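Local coordinates for protein beta-glucosidase (Saccharopolyspora erythraea D, PDB 5M6G) that probably hydrolyses terminal, non-reducing beta-D-glucosyl residues to release beta-D-glucose, as a two-domain enzyme of glycosyl hydrolase family 3, at residues A[142-147]-A[407-412]; A[149-154]-A[582-587]. One frame throughout, in Å; residues are numbered along the deposited sequence.

Contact 1 (A[142-147]-A[407-412])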
ATOM      1  N   ILE A 142       4.295   9.890  -6.379  1.00 13.47           N
ATOM      2  CA  ILE A 142       3.496   8.665  -6.419  1.00 13.24           C
ATOM      3  C   ILE A 142       4.322   7.576  -7.096  1.00 16.32           C
ATOM      4  O   ILE A 142       4.607   7.644  -8.300  1.00 13.86           O
ATOM      5  CB  ILE A 142       2.151   8.874  -7.125  1.00 10.11           C
ATOM      6  CG1 ILE A 142       1.344   9.991  -6.430  1.00 12.66           C
ATOM      7  CG2 ILE A 142       1.365   7.553  -7.172  1.00 11.21           C
ATOM      8  CD1 ILE A 142       1.029   9.716  -4.963  1.00 10.17           C
ATOM      9  N   TYR A 143       4.703   6.565  -6.317  1.00 16.18           N
ATOM     10  CA  TYR A 143       5.547   5.467  -6.756  1.00 13.94           C
ATOM     11  C   TYR A 143       4.697   4.366  -7.372  1.00 13.32           C
ATOM     12  O   TYR A 143       3.479   4.320  -7.160  1.00 11.96           O
ATOM     13  CB  TYR A 143       6.366   4.932  -5.568  1.00 15.58           C
ATOM     14  CG  TYR A 143       7.353   5.969  -5.062  1.00 15.57           C
ATOM     15  CD1 TYR A 143       8.583   6.157  -5.694  1.00 12.07           C
ATOM     16  CD2 TYR A 143       7.034   6.789  -3.990  1.00 14.23           C
ATOM     17  CE1 TYR A 143       9.475   7.133  -5.256  1.00 17.52           C
ATOM     18  CE2 TYR A 143       7.918   7.757  -3.533  1.00 17.43           C
ATOM     19  CZ  TYR A 143       9.131   7.931  -4.175  1.00 17.62           C
ATOM     20  OH  TYR A 143      10.004   8.896  -3.729  1.00 17.15           O
ATOM     21  N   PRO A 144       5.294   3.489  -8.181  1.00 11.43           N
ATOM     22  CA  PRO A 144       4.548   2.322  -8.667  1.00 11.23           C
ATOM     23  C   PRO A 144       3.956   1.541  -7.503  1.00 12.97           C
ATOM     24  O   PRO A 144       4.550   1.453  -6.423  1.00 12.03           O
ATOM     25  CB  PRO A 144       5.611   1.504  -9.409  1.00 11.26           C
ATOM     26  CG  PRO A 144       6.619   2.530  -9.866  1.00 13.67           C
ATOM     27  CD  PRO A 144       6.665   3.533  -8.722  1.00 13.25           C
ATOM     28  N   HIS A 145       2.766   0.992  -7.717  1.00 12.23           N
ATOM     29  CA  HIS A 145       2.213   0.111  -6.701  1.00 13.10           C
ATOM     30  C   HIS A 145       3.068  -1.152  -6.572  1.00 13.54           C
ATOM     31  O   HIS A 145       3.919  -1.464  -7.419  1.00 12.13           O
ATOM     32  CB  HIS A 145       0.760  -0.244  -7.015  1.00 12.79           C
ATOM     33  CG  HIS A 145      -0.236   0.733  -6.463  1.00 14.66           C
ATOM     34  ND1 HIS A 145      -0.351   1.007  -5.113  1.00 11.17           N
ATOM     35  CD2 HIS A 145      -1.161   1.506  -7.083  1.00 11.13           C
ATOM     36  CE1 HIS A 145      -1.315   1.890  -4.925  1.00  9.87           C
ATOM     37  NE2 HIS A 145      -1.818   2.218  -6.107  1.00 10.75           N
ATOM     38  N   ASN A 146       2.818  -1.881  -5.482  1.00 13.14           N
ATOM     39  CA  ASN A 146       3.688  -2.984  -5.079  1.00 10.53           C
ATOM     40  C   ASN A 146       3.871  -4.035  -6.176  1.00 10.79           C
ATOM     41  O   ASN A 146       4.967  -4.587  -6.324  1.00 12.52           O
ATOM     42  CB  ASN A 146       3.138  -3.643  -3.808  1.00  9.36           C
ATOM     43  CG  ASN A 146       3.467  -2.848  -2.560  1.00 15.69           C
ATOM     44  OD1 ASN A 146       4.236  -1.897  -2.619  1.00 12.31           O
ATOM     45  ND2 ASN A 146       2.902  -3.248  -1.419  1.00 13.81           N
ATOM     46  N   ILE A 147       2.822  -4.349  -6.938  1.00 12.64           N
ATOM     47  CA  ILE A 147       2.961  -5.431  -7.915  1.00  9.85           C
ATOM     48  C   ILE A 147       4.056  -5.092  -8.926  1.00 12.54           C
ATOM     49  O   ILE A 147       4.924  -5.923  -9.219  1.00 10.34           O
ATOM     50  CB  ILE A 147       1.608  -5.754  -8.587  1.00  9.65           C
ATOM     51  CG1 ILE A 147       1.756  -6.926  -9.567  1.00 11.44           C
ATOM     52  CG2 ILE A 147       1.019  -4.536  -9.324  1.00 10.08           C
ATOM     53  CD1 ILE A 147       0.440  -7.406 -10.159  1.00 15.45           C
ATOM     54  N   GLN A 407      12.777   5.656 -12.051  1.00 13.95           N
ATOM     55  CA  GLN A 407      13.598   4.461 -12.166  1.00 18.73           C
ATOM     56  C   GLN A 407      12.790   3.221 -11.794  1.00 16.55           C
ATOM     57  O   GLN A 407      12.937   2.164 -12.420  1.00 14.04           O
ATOM     58  CB  GLN A 407      14.859   4.605 -11.302  1.00 15.36           C
ATOM     59  CG  GLN A 407      15.818   3.403 -11.383  1.00 18.39           C
ATOM     60  CD  GLN A 407      16.424   3.213 -12.773  1.00 26.26           C
ATOM     61  OE1 GLN A 407      16.537   4.165 -13.549  1.00 29.03           O
ATOM     62  NE2 GLN A 407      16.819   1.982 -13.086  1.00 19.46           N
ATOM     63  N   ALA A 408      11.889   3.349 -10.814  1.00 15.72           N
ATOM     64  CA  ALA A 408      11.029   2.224 -10.455  1.00 15.74           C
ATOM     65  C   ALA A 408      10.022   1.928 -11.561  1.00 16.12           C
ATOM     66  O   ALA A 408       9.736   0.760 -11.849  1.00 11.37           O
ATOM     67  CB  ALA A 408      10.310   2.507  -9.135  1.00 12.23           C
ATOM     68  N   VAL A 409       9.472   2.972 -12.194  1.00 14.27           N
ATOM     69  CA  VAL A 409       8.606   2.757 -13.351  1.00 13.51           C
ATOM     70  C   VAL A 409       9.338   1.941 -14.409  1.00 15.29           C
ATOM     71  O   VAL A 409       8.834   0.912 -14.881  1.00 15.51           O
ATOM     72  CB  VAL A 409       8.118   4.101 -13.923  1.00 15.57           C
ATOM     73  CG1 VAL A 409       7.339   3.862 -15.234  1.00 12.05           C
ATOM     74  CG2 VAL A 409       7.267   4.844 -12.892  1.00 14.31           C
ATOM     75  N   ARG A 410      10.545   2.384 -14.784  1.00 17.19           N
ATOM     76  CA  ARG A 410      11.354   1.684 -15.783  1.00 18.27           C
ATOM     77  C   ARG A 410      11.495   0.209 -15.444  1.00 17.19           C
ATOM     78  O   ARG A 410      11.186  -0.670 -16.256  1.00 15.22           O
ATOM     79  CB  ARG A 410      12.753   2.303 -15.870  1.00 18.38           C
ATOM     80  CG  ARG A 410      12.864   3.603 -16.580  1.00 23.23           C
ATOM     81  CD  ARG A 410      14.242   4.195 -16.334  1.00 20.04           C
ATOM     82  NE  ARG A 410      14.250   5.625 -16.610  1.00 31.94           N
ATOM     83  CZ  ARG A 410      14.934   6.514 -15.902  1.00 30.90           C
ATOM     84  NH1 ARG A 410      15.668   6.121 -14.867  1.00 29.42           N
ATOM     85  NH2 ARG A 410      14.882   7.798 -16.229  1.00 36.51           N
ATOM     86  N   GLU A 411      11.993  -0.074 -14.242  1.00 15.03           N
ATOM     87  CA  GLU A 411      12.329  -1.442 -13.886  1.00 14.92           C
ATOM     88  C   GLU A 411      11.093  -2.308 -13.682  1.00 12.80           C
ATOM     89  O   GLU A 411      11.201  -3.535 -13.749  1.00 14.08           O
ATOM     90  CB  GLU A 411      13.211  -1.443 -12.631  1.00 15.31           C
ATOM     91  CG  GLU A 411      14.569  -0.768 -12.857  1.00 17.29           C
ATOM     92  CD  GLU A 411      15.504  -0.875 -11.654  1.00 25.40           C
ATOM     93  OE1 GLU A 411      15.451  -1.897 -10.935  1.00 21.07           O
ATOM     94  OE2 GLU A 411      16.293   0.068 -11.435  1.00 22.02           O
ATOM     95  N   SER A 412       9.922  -1.704 -13.454  1.00 13.24           N
ATOM     96  CA  SER A 412       8.713  -2.482 -13.229  1.00 13.32           C
ATOM     97  C   SER A 412       8.086  -2.976 -14.525  1.00 16.42           C
ATOM     98  O   SER A 412       7.273  -3.909 -14.484  1.00 15.99           O
ATOM     99  CB  SER A 412       7.688  -1.657 -12.444  1.00 13.72           C
ATOM    100  OG  SER A 412       7.154  -0.599 -13.227  1.00 14.12           O
TER

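Contact 2 (A[149-154]-A[582-587])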
ATOM      1  N   LEU A 149       6.532  -2.962  -8.340  1.00 10.91           N
ATOM      2  CA  LEU A 149       7.768  -3.031  -7.568  1.00 10.00           C
ATOM      3  C   LEU A 149       8.268  -4.469  -7.453  1.00 12.31           C
ATOM      4  O   LEU A 149       9.474  -4.720  -7.546  1.00 11.37           O
ATOM      5  CB  LEU A 149       7.562  -2.411  -6.184  1.00  9.57           C
ATOM      6  CG  LEU A 149       7.213  -0.911  -6.207  1.00 10.15           C
ATOM      7  CD1 LEU A 149       7.197  -0.314  -4.769  1.00 12.12           C
ATOM      8  CD2 LEU A 149       8.163  -0.092  -7.131  1.00  9.92           C
ATOM      9  N   GLY A 150       7.359  -5.427  -7.251  1.00 10.96           N
ATOM     10  CA  GLY A 150       7.774  -6.824  -7.233  1.00 11.48           C
ATOM     11  C   GLY A 150       8.352  -7.252  -8.567  1.00 13.25           C
ATOM     12  O   GLY A 150       9.324  -8.007  -8.625  1.00 13.16           O
ATOM     13  N   ALA A 151       7.769  -6.753  -9.658  1.00 10.30           N
ATOM     14  CA  ALA A 151       8.278  -7.048 -10.996  1.00 13.53           C
ATOM     15  C   ALA A 151       9.694  -6.533 -11.208  1.00 13.72           C
ATOM     16  O   ALA A 151      10.423  -7.097 -12.029  1.00 16.67           O
ATOM     17  CB  ALA A 151       7.336  -6.462 -12.048  1.00 14.60           C
ATOM     18  N   THR A 152      10.122  -5.502 -10.468  1.00 13.95           N
ATOM     19  CA  THR A 152      11.494  -5.021 -10.641  1.00 15.84           C
ATOM     20  C   THR A 152      12.520  -6.037 -10.176  1.00 15.95           C
ATOM     21  O   THR A 152      13.667  -5.986 -10.635  1.00 15.64           O
ATOM     22  CB  THR A 152      11.743  -3.728  -9.861  1.00 16.64           C
ATOM     23  OG1 THR A 152      11.775  -4.032  -8.456  1.00 14.40           O
ATOM     24  CG2 THR A 152      10.664  -2.693 -10.151  1.00 10.75           C
ATOM     25  N   GLY A 153      12.139  -6.936  -9.268  1.00 12.80           N
ATOM     26  CA  GLY A 153      13.091  -7.830  -8.626  1.00 17.31           C
ATOM     27  C   GLY A 153      14.234  -7.125  -7.926  1.00 20.17           C
ATOM     28  O   GLY A 153      15.314  -7.705  -7.783  1.00 15.96           O
ATOM     29  N   ASN A 154      14.020  -5.888  -7.466  1.00 16.19           N
ATOM     30  CA  ASN A 154      15.086  -5.023  -6.961  1.00 14.49           C
ATOM     31  C   ASN A 154      14.755  -4.557  -5.545  1.00 18.58           C
ATOM     32  O   ASN A 154      14.154  -3.484  -5.359  1.00 14.05           O
ATOM     33  CB  ASN A 154      15.274  -3.838  -7.904  1.00 16.20           C
ATOM     34  CG  ASN A 154      16.464  -2.986  -7.548  1.00 16.75           C
ATOM     35  OD1 ASN A 154      17.033  -3.110  -6.462  1.00 19.06           O
ATOM     36  ND2 ASN A 154      16.849  -2.096  -8.471  1.00 17.49           N
ATOM     37  N   LYS A 582      10.441  -8.773 -14.486  1.00 13.37           N
ATOM     38  CA  LYS A 582       9.959 -10.138 -14.649  1.00 17.27           C
ATOM     39  C   LYS A 582       8.603 -10.259 -13.970  1.00 16.63           C
ATOM     40  O   LYS A 582       8.307  -9.534 -13.017  1.00 17.45           O
ATOM     41  CB  LYS A 582      10.929 -11.168 -14.047  1.00 22.25           C
ATOM     42  CG  LYS A 582      12.382 -11.003 -14.463  1.00 20.87           C
ATOM     43  CD  LYS A 582      12.563 -11.274 -15.952  1.00 27.78           C
ATOM     44  CE  LYS A 582      14.033 -11.200 -16.357  1.00 30.93           C
ATOM     45  NZ  LYS A 582      14.262 -11.673 -17.758  1.00 26.62           N
ATOM     46  N   LEU A 583       7.779 -11.176 -14.466  1.00 15.06           N
ATOM     47  CA  LEU A 583       6.442 -11.352 -13.913  1.00 11.76           C
ATOM     48  C   LEU A 583       6.483 -11.755 -12.444  1.00 14.07           C
ATOM     49  O   LEU A 583       7.101 -12.777 -12.100  1.00 14.72           O
ATOM     50  CB  LEU A 583       5.659 -12.398 -14.695  1.00 13.76           C
ATOM     51  CG  LEU A 583       5.082 -11.957 -16.040  1.00 11.79           C
ATOM     52  CD1 LEU A 583       4.090 -13.007 -16.546  1.00 12.61           C
ATOM     53  CD2 LEU A 583       4.413 -10.591 -15.934  1.00 12.04           C
ATOM     54  N   PRO A 584       5.833 -11.000 -11.556  1.00 13.15           N
ATOM     55  CA  PRO A 584       5.693 -11.419 -10.158  1.00 14.70           C
ATOM     56  C   PRO A 584       4.466 -12.278  -9.887  1.00 14.92           C
ATOM     57  O   PRO A 584       4.351 -12.833  -8.786  1.00 14.15           O
ATOM     58  CB  PRO A 584       5.582 -10.070  -9.427  1.00 14.54           C
ATOM     59  CG  PRO A 584       4.834  -9.211 -10.420  1.00 12.62           C
ATOM     60  CD  PRO A 584       5.384  -9.608 -11.774  1.00 12.92           C
ATOM     61  N   MET A 585       3.529 -12.355 -10.835  1.00 16.29           N
ATOM     62  CA  MET A 585       2.391 -13.265 -10.778  1.00 13.69           C
ATOM     63  C   MET A 585       2.390 -14.099 -12.051  1.00 16.98           C
ATOM     64  O   MET A 585       2.808 -13.629 -13.112  1.00 16.82           O
ATOM     65  CB  MET A 585       1.030 -12.530 -10.664  1.00 15.61           C
ATOM     66  CG  MET A 585       0.619 -12.020  -9.267  1.00 19.17           C
ATOM     67  SD  MET A 585       1.691 -10.697  -8.698  1.00 27.95           S
ATOM     68  CE  MET A 585       0.806  -9.987  -7.294  1.00 18.14           C
ATOM     69  N   THR A 586       1.915 -15.337 -11.936  1.00 15.31           N
ATOM     70  CA  THR A 586       1.712 -16.180 -13.107  1.00 14.86           C
ATOM     71  C   THR A 586       0.541 -15.647 -13.935  1.00 13.76           C
ATOM     72  O   THR A 586      -0.511 -15.303 -13.391  1.00 14.85           O
ATOM     73  CB  THR A 586       1.449 -17.620 -12.659  1.00 14.08           C
ATOM     74  OG1 THR A 586       2.612 -18.139 -11.998  1.00 17.21           O
ATOM     75  CG2 THR A 586       1.127 -18.501 -13.836  1.00 13.23           C
ATOM     76  N   TRP A 587       0.712 -15.576 -15.252  1.00 13.64           N
ATOM     77  CA  TRP A 587      -0.272 -14.941 -16.127  1.00 13.13           C
ATOM     78  C   TRP A 587      -1.174 -15.997 -16.763  1.00 14.51           C
ATOM     79  O   TRP A 587      -0.695 -16.856 -17.512  1.00 14.28           O
ATOM     80  CB  TRP A 587       0.421 -14.109 -17.203  1.00 12.68           C
ATOM     81  CG  TRP A 587      -0.472 -13.098 -17.850  1.00 15.93           C
ATOM     82  CD1 TRP A 587      -1.616 -13.341 -18.563  1.00 16.86           C
ATOM     83  CD2 TRP A 587      -0.288 -11.672 -17.858  1.00 12.89           C
ATOM     84  NE1 TRP A 587      -2.158 -12.148 -19.010  1.00 14.93           N
ATOM     85  CE2 TRP A 587      -1.362 -11.113 -18.586  1.00 14.61           C
ATOM     86  CE3 TRP A 587       0.678 -10.816 -17.314  1.00 13.77           C
ATOM     87  CZ2 TRP A 587      -1.498  -9.739 -18.778  1.00 13.94           C
ATOM     88  CZ3 TRP A 587       0.539  -9.444 -17.513  1.00 15.19           C
ATOM     89  CH2 TRP A 587      -0.535  -8.925 -18.239  1.00 13.96           C
TER

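Contact 1 (A[142-147]-A[407-412])
Pro144 meets Ala408 and Val409 through the far corner of its puckered ring, while the flat groups on both sides of this contact are engaged elsewhere. The imidazole of His145 is stacked on His132 and also meets Tyr194 with the planes about 55° apart; within 407-412, Gln407 CD lies in plane at the edge of the Arg410 guanidinium. The arrangement is loop-on-helix packing in the two-domain fold of glycosyl hydrolase family 3. Residues 142-145 lead into helix 146-152, with His145 at its N-cap, in the TIM-barrel-like N-terminal part, and 407-412 lies on helix 399-412, ahead of strand 414-418.

The packing is mainly apolar, with one approach to a backbone nitrogen. Pro144 CG lies 3.8 Å from Ala408 CB, and Pro144 CD is equally near that methyl. CG also comes within 3.7 Å of Val409 N, so the ring rests on helix backbone as well as on side chains. Val409 has CG1 anti to its own nitrogen (chi1 174°), which leaves CG2 beside that nitrogen and brings it 3.9 Å from Pro144 CG. All three touching residues are buried, and Leu149 touches both Pro144 and Ala408, extending the apolar patch along helix 146-152.

The longer polar side chains of 407-412 bond away from Pro144. Gln407 NE2 donates almost straight, in the amide plane, to Glu411 OE2 on the anti lone pair, and Arg410 NE forms a salt bridge with Asp571. Ser412, by contrast, has its CB directed toward 142-147, yet its hydroxyl turns back along its own segment, OG donating to Val409 O at 2.8 Å from 27° off the carbonyl plane.

Contact 2 (A[149-154]-A[582-587])
Two polar contacts join Ala151 and Lys582, both through the backbone. Lys582 N donates to Ala151 O at 3.0 Å; the donor lies in the carbonyl plane on a lone pair, and the N-H...O angle of 162° shows a nearly straight bond. Beside it, Ala151 CA approaches Lys582 O to 3.2 Å, a CA-H...O contact with 131° at the hydrogen. Lys582 is thus held to Ala151 by one hydrogen bond and, more weakly, by the CA-H...O contact, while its side chain leads away and its NZ bonds to Gly611 O.

The apolar contacts centre on Pro584. Its CD lies 3.7 Å from Ala151 CB, and its CB lies 4.0 Å from Gly150 C, so the ring sits against backbone as well as against the methyl. Substituting an alanine for Pro584 removes CG and CD, which would probably open a gap beside the methyl of Ala151 and reduce the packing on Trp560, which Pro584 also touches.

Within 149-154, Thr152 OG1 donates to Leu149 O at 2.6 Å in the carbonyl plane and accepts from Asn154 N at 3.1 Å, the latter an ST turn. Gly153 follows with positive phi, and Asn154, as N-cap, starts helix 155-170.

Further along the loop, Thr586 OG1 bonds to Glu199, a magnesium ligand together with Ile596 and Asn597. The whole is a domain-domain joint of a two-domain family 3 glycosidase: the end of helix 146-152, from the N-terminal region, docks on a C-terminal-domain loop next to strands 414-418 and 555-560.

Both contacts use helix 146-152, and their centres lie about 11 Å apart. Contact 1 is core: its touching residues are all buried and meet by van der Waals packing, mostly between apolar atoms, with no polar bond between the two segments. Contact 2 lies farther from the centre of the chain, is partly buried with Lys582 exposed, and adds one backbone hydrogen bond and a CA-H...O contact. A proline serves each, belonging to the N-terminal segment in contact 1 and to the C-terminal loop in contact 2. They also touch directly: Glu411 OE1 is 2.8 Å from Asn154 ND2, a probable hydrogen bond, and Ser412 O packs 3.5 Å from Ala151 CB.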